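Local coordinates for protein DOA1 (Saccharomyces cerevisiae, PDB 3ODT), which probably binds ubiquitin through its WD40 beta-propeller domain and takes part in regulating the turnover of F-box proteins, at residues K157-L169 and T178-V192. Residues are numbered along the deposited sequence; the frame is centred on the assembly and turned at random.
Sequences KFLTASADKTIKL and TFSGIHNDVVRHLAV
Ile167 meets Phe179 as a hydrogen-bonded antiparallel pair, and its side chain, followed outward, illustrates how one propeller blade is packed against the next. CB lies 4.1 Å from Phe179 CB. The branch then divides: a chi1 of -65°, measured to CG1, puts CG1 beside the backbone N and leaves CG2 anti to it, turned to Phe179 CD2 and Leu190 CD2, while CG1 heads for Val187 CG1 at 3.9 Å. At the tip, CD1 settles between that same methyl and Ile182 CB, the Ile167 side chain crossing those of Val187 and Ile182 at about a right angle. The backbone bonds of the pair are straight, Phe179 N reaching Ile167 O at 2.8 Å; this oxygen also lies at the edge of the Phe179 ring, in its plane, while the ring makes an edge-to-face contact with Phe198 of the following blade.

Leu190 extends the apolar seam. Its CG rests 3.7 Å from Ala161 CB, and its CD1 lies against the CG of Leu159. Where the seam ends, Ser162 O is gripped twice, by Val187 N at 3.0 Å and, from the opposite face of its plane, by Lys165 N of the same turn.

On the other face of the hairpin Lys168 runs alongside Thr178, and a bend at chi4 (-69°) brings NZ to within 2.9 Å of Thr178 OG1. A leucine in place of Lys168 would probably leave that hydroxyl without its ammonium partner and Thr178 freer to turn. Asp164 OD1 takes both the backbone N and the OG1 of Thr166, and its OD2 accepts from His141 ND1; Thr160 OG1 bonds to His141 NE2 and Trp170 NE1. This Asp-His-Ser/Thr-Trp hydrogen-bond network, beside an apolar interface between successive four-stranded blades, is characteristic of WD40 repeats, which here build a seven-bladed beta-propeller.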
loop_
_atom_site.group_PDB
_atom_site.type_symbol
_atom_site.label_atom_id
_atom_site.label_comp_id
_atom_site.label_asym_id
_atom_site.label_seq_id
_atom_site.Cartn_x
_atom_site.Cartn_y
_atom_site.Cartn_z
ATOM N N LYS A 157 11.368 -11.486 10.129
ATOM C CA LYS A 157 10.704 -10.496 10.977
ATOM C C LYS A 157 9.706 -9.700 10.170
ATOM O O LYS A 157 10.003 -9.271 9.057
ATOM C CB LYS A 157 11.738 -9.560 11.620
ATOM C CG LYS A 157 12.492 -10.217 12.750
ATOM C CD LYS A 157 13.503 -9.258 13.408
ATOM C CE LYS A 157 14.056 -9.857 14.689
ATOM N NZ LYS A 157 15.089 -8.984 15.302
ATOM N N PHE A 158 8.528 -9.530 10.741
ATOM C CA PHE A 158 7.386 -8.942 10.068
ATOM C C PHE A 158 6.762 -7.922 10.997
ATOM O O PHE A 158 6.894 -8.011 12.237
ATOM C CB PHE A 158 6.361 -10.021 9.707
ATOM C CG PHE A 158 7.000 -11.232 9.068
ATOM C CD1 PHE A 158 7.549 -11.132 7.820
ATOM C CD2 PHE A 158 7.116 -12.432 9.753
ATOM C CE1 PHE A 158 8.173 -12.210 7.235
ATOM C CE2 PHE A 158 7.755 -13.500 9.186
ATOM C CZ PHE A 158 8.275 -13.394 7.914
ATOM N N LEU A 159 6.051 -6.976 10.415
ATOM C CA LEU A 159 5.395 -5.908 11.173
ATOM C C LEU A 159 3.938 -5.789 10.714
ATOM O O LEU A 159 3.661 -5.794 9.524
ATOM C CB LEU A 159 6.112 -4.587 10.927
ATOM C CG LEU A 159 5.875 -3.474 11.942
ATOM C CD1 LEU A 159 6.484 -3.784 13.310
ATOM C CD2 LEU A 159 6.447 -2.167 11.388
ATOM N N THR A 160 3.017 -5.719 11.665
ATOM C CA THR A 160 1.602 -5.638 11.366
ATOM C C THR A 160 0.970 -4.456 12.099
ATOM O O THR A 160 1.408 -4.073 13.204
ATOM C CB THR A 160 0.888 -6.951 11.797
ATOM O OG1 THR A 160 1.142 -7.203 13.185
ATOM C CG2 THR A 160 1.395 -8.150 10.955
ATOM N N ALA A 161 -0.090 -3.931 11.504
ATOM C CA ALA A 161 -0.847 -2.800 12.007
ATOM C C ALA A 161 -2.306 -3.187 12.074
ATOM O O ALA A 161 -2.854 -3.761 11.115
ATOM C CB ALA A 161 -0.715 -1.637 11.054
ATOM N N SER A 162 -2.965 -2.821 13.165
ATOM C CA SER A 162 -4.321 -3.298 13.422
ATOM C C SER A 162 -5.313 -2.276 13.945
ATOM O O SER A 162 -4.966 -1.276 14.588
ATOM C CB SER A 162 -4.223 -4.512 14.366
ATOM O OG SER A 162 -5.466 -5.010 14.805
ATOM N N ALA A 163 -6.594 -2.564 13.694
ATOM C CA ALA A 163 -7.700 -1.840 14.290
ATOM C C ALA A 163 -7.732 -1.988 15.803
ATOM O O ALA A 163 -8.478 -1.256 16.478
ATOM C CB ALA A 163 -9.045 -2.322 13.678
ATOM N N ASP A 164 -6.928 -2.909 16.348
ATOM C CA ASP A 164 -6.869 -3.042 17.806
ATOM C C ASP A 164 -5.955 -1.982 18.438
ATOM O O ASP A 164 -5.728 -1.979 19.634
ATOM C CB ASP A 164 -6.514 -4.477 18.243
ATOM C CG ASP A 164 -5.067 -4.872 17.961
ATOM O OD1 ASP A 164 -4.244 -4.026 17.571
ATOM O OD2 ASP A 164 -4.749 -6.071 18.118
ATOM N N LYS A 165 -5.504 -1.046 17.611
ATOM C CA LYS A 165 -4.725 0.131 18.032
ATOM C C LYS A 165 -3.260 -0.188 18.339
ATOM O O LYS A 165 -2.582 0.586 18.976
ATOM C CB LYS A 165 -5.394 0.883 19.187
ATOM C CG LYS A 165 -6.844 1.190 18.912
ATOM C CD LYS A 165 -7.454 2.074 19.987
ATOM C CE LYS A 165 -7.608 1.305 21.293
ATOM N NZ LYS A 165 -8.222 2.127 22.410
ATOM N N THR A 166 -2.790 -1.342 17.869
ATOM C CA THR A 166 -1.403 -1.734 18.096
ATOM C C THR A 166 -0.700 -2.069 16.789
ATOM O O THR A 166 -1.342 -2.381 15.766
ATOM C CB THR A 166 -1.253 -2.955 19.029
ATOM O OG1 THR A 166 -1.627 -4.147 18.314
ATOM C CG2 THR A 166 -2.064 -2.804 20.342
ATOM N N ILE A 167 0.625 -2.002 16.863
ATOM C CA ILE A 167 1.559 -2.479 15.840
ATOM C C ILE A 167 2.294 -3.642 16.498
ATOM O O ILE A 167 2.677 -3.520 17.658
ATOM C CB ILE A 167 2.540 -1.367 15.422
ATOM C CG1 ILE A 167 1.739 -0.247 14.743
ATOM C CG2 ILE A 167 3.584 -1.891 14.468
ATOM C CD1 ILE A 167 2.148 1.104 15.141
ATOM N N LYS A 168 2.470 -4.759 15.793
ATOM C CA LYS A 168 3.205 -5.885 16.345
ATOM C C LYS A 168 4.371 -6.234 15.454
ATOM O O LYS A 168 4.212 -6.285 14.220
ATOM C CB LYS A 168 2.302 -7.104 16.540
ATOM C CG LYS A 168 1.336 -6.951 17.714
ATOM C CD LYS A 168 0.282 -8.052 17.795
ATOM C CE LYS A 168 -0.735 -7.760 18.920
ATOM N NZ LYS A 168 -0.137 -7.873 20.264
ATOM N N LEU A 169 5.518 -6.493 16.074
ATOM C CA LEU A 169 6.690 -7.045 15.426
ATOM C C LEU A 169 6.757 -8.539 15.728
ATOM O O LEU A 169 6.557 -8.962 16.873
ATOM C CB LEU A 169 7.929 -6.349 15.965
ATOM C CG LEU A 169 9.285 -6.910 15.549
ATOM C CD1 LEU A 169 9.524 -6.725 14.059
ATOM C CD2 LEU A 169 10.413 -6.247 16.343
ATOM N N THR A 178 5.084 -5.696 21.015
ATOM C CA THR A 178 3.871 -4.939 20.721
ATOM C C THR A 178 4.095 -3.478 21.037
ATOM O O THR A 178 4.661 -3.134 22.079
ATOM C CB THR A 178 2.665 -5.488 21.508
ATOM O OG1 THR A 178 2.424 -6.838 21.110
ATOM C CG2 THR A 178 1.434 -4.695 21.211
ATOM N N PHE A 179 3.711 -2.629 20.087
ATOM C CA PHE A 179 3.766 -1.177 20.234
ATOM C C PHE A 179 2.329 -0.673 20.427
ATOM O O PHE A 179 1.568 -0.491 19.466
ATOM C CB PHE A 179 4.393 -0.533 18.987
ATOM C CG PHE A 179 5.747 -1.097 18.609
ATOM C CD1 PHE A 179 6.919 -0.492 19.047
ATOM C CD2 PHE A 179 5.843 -2.207 17.782
ATOM C CE1 PHE A 179 8.145 -0.998 18.704
ATOM C CE2 PHE A 179 7.056 -2.741 17.450
ATOM C CZ PHE A 179 8.218 -2.133 17.894
ATOM N N SER A 180 1.954 -0.446 21.681
ATOM C CA SER A 180 0.579 -0.066 22.031
ATOM C C SER A 180 0.475 1.419 22.332
ATOM O O SER A 180 -0.631 1.943 22.518
ATOM C CB SER A 180 0.087 -0.845 23.236
ATOM O OG SER A 180 0.809 -0.447 24.384
ATOM N N GLY A 181 1.618 2.095 22.363
ATOM C CA GLY A 181 1.645 3.520 22.680
ATOM C C GLY A 181 1.856 4.491 21.523
ATOM O O GLY A 181 2.165 5.669 21.752
ATOM N N ILE A 182 1.684 4.016 20.295
ATOM C CA ILE A 182 1.963 4.844 19.118
ATOM C C ILE A 182 0.712 5.596 18.674
ATOM O O ILE A 182 0.767 6.803 18.434
ATOM C CB ILE A 182 2.508 3.996 17.960
ATOM C CG1 ILE A 182 3.658 3.133 18.475
ATOM C CG2 ILE A 182 2.964 4.901 16.808
ATOM C CD1 ILE A 182 4.806 3.916 19.059
ATOM N N HIS A 183 -0.406 4.880 18.549
ATOM C CA HIS A 183 -1.673 5.500 18.216
ATOM C C HIS A 183 -2.730 5.007 19.173
ATOM O O HIS A 183 -2.706 3.836 19.566
ATOM C CB HIS A 183 -2.094 5.102 16.813
ATOM C CG HIS A 183 -1.164 5.572 15.743
ATOM N ND1 HIS A 183 -0.257 4.737 15.130
ATOM C CD2 HIS A 183 -1.003 6.788 15.175
ATOM C CE1 HIS A 183 0.412 5.413 14.208
ATOM N NE2 HIS A 183 -0.013 6.663 14.231
ATOM N N ASN A 184 -3.680 5.874 19.510
ATOM C CA ASN A 184 -4.837 5.485 20.307
ATOM C C ASN A 184 -6.070 5.313 19.422
ATOM O O ASN A 184 -7.183 5.668 19.809
ATOM C CB ASN A 184 -5.110 6.517 21.401
ATOM C CG ASN A 184 -6.086 6.014 22.447
ATOM O OD1 ASN A 184 -6.170 4.814 22.708
ATOM N ND2 ASN A 184 -6.831 6.933 23.051
ATOM N N ASP A 185 -5.853 4.767 18.229
ATOM C CA ASP A 185 -6.900 4.584 17.248
ATOM C C ASP A 185 -6.398 3.524 16.279
ATOM O O ASP A 185 -5.266 3.039 16.391
ATOM C CB ASP A 185 -7.173 5.892 16.501
ATOM C CG ASP A 185 -8.601 5.993 15.933
ATOM O OD1 ASP A 185 -9.279 4.959 15.695
ATOM O OD2 ASP A 185 -9.016 7.144 15.655
ATOM N N VAL A 186 -7.260 3.157 15.351
ATOM C CA VAL A 186 -6.974 2.138 14.359
ATOM C C VAL A 186 -5.687 2.479 13.616
ATOM O O VAL A 186 -5.530 3.604 13.143
ATOM C CB VAL A 186 -8.131 2.105 13.361
ATOM C CG1 VAL A 186 -7.784 1.242 12.159
ATOM C CG2 VAL A 186 -9.461 1.704 14.052
ATOM N N VAL A 187 -4.759 1.529 13.526
ATOM C CA VAL A 187 -3.523 1.733 12.739
ATOM C C VAL A 187 -3.755 1.179 11.341
ATOM O O VAL A 187 -4.181 0.026 11.187
ATOM C CB VAL A 187 -2.301 1.081 13.390
ATOM C CG1 VAL A 187 -1.043 1.594 12.733
ATOM C CG2 VAL A 187 -2.267 1.430 14.868
ATOM N N ARG A 188 -3.521 2.016 10.335
ATOM C CA ARG A 188 -3.928 1.709 8.982
ATOM C C ARG A 188 -2.790 1.276 8.059
ATOM O O ARG A 188 -3.003 0.528 7.095
ATOM C CB ARG A 188 -4.595 2.928 8.364
ATOM C CG ARG A 188 -5.942 3.305 8.970
ATOM C CD ARG A 188 -6.967 2.257 8.736
ATOM N NE ARG A 188 -7.422 2.086 7.341
ATOM C CZ ARG A 188 -8.634 2.390 6.885
ATOM N NH1 ARG A 188 -9.545 2.983 7.684
ATOM N NH2 ARG A 188 -8.937 2.117 5.617
ATOM N N HIS A 189 -1.582 1.766 8.309
ATOM C CA HIS A 189 -0.509 1.459 7.371
ATOM C C HIS A 189 0.867 1.624 7.970
ATOM O O HIS A 189 1.060 2.335 8.957
ATOM C CB HIS A 189 -0.646 2.304 6.079
ATOM C CG HIS A 189 -0.366 1.508 4.840
ATOM N ND1 HIS A 189 -1.216 0.527 4.378
ATOM C CD2 HIS A 189 0.681 1.529 3.975
ATOM C CE1 HIS A 189 -0.706 -0.017 3.291
ATOM N NE2 HIS A 189 0.456 0.564 3.027
ATOM N N LEU A 190 1.827 0.974 7.325
ATOM C CA LEU A 190 3.197 0.910 7.771
ATOM C C LEU A 190 4.165 1.109 6.614
ATOM O O LEU A 190 3.902 0.664 5.498
ATOM C CB LEU A 190 3.474 -0.443 8.405
ATOM C CG LEU A 190 2.638 -0.915 9.595
ATOM C CD1 LEU A 190 2.869 -2.390 9.852
ATOM C CD2 LEU A 190 2.998 -0.085 10.808
ATOM N N ALA A 191 5.311 1.710 6.887
ATOM C CA ALA A 191 6.452 1.658 5.970
ATOM C C ALA A 191 7.712 1.422 6.797
ATOM O O ALA A 191 7.924 2.099 7.823
ATOM C CB ALA A 191 6.602 2.941 5.169
ATOM N N VAL A 192 8.447 0.372 6.453
ATOM C CA VAL A 192 9.700 0.068 7.123
ATOM C C VAL A 192 10.844 0.925 6.551
ATOM O O VAL A 192 11.128 0.903 5.362
ATOM C CB VAL A 192 10.017 -1.436 7.023
ATOM C CG1 VAL A 192 11.372 -1.760 7.684
ATOM C CG2 VAL A 192 8.851 -2.246 7.599
#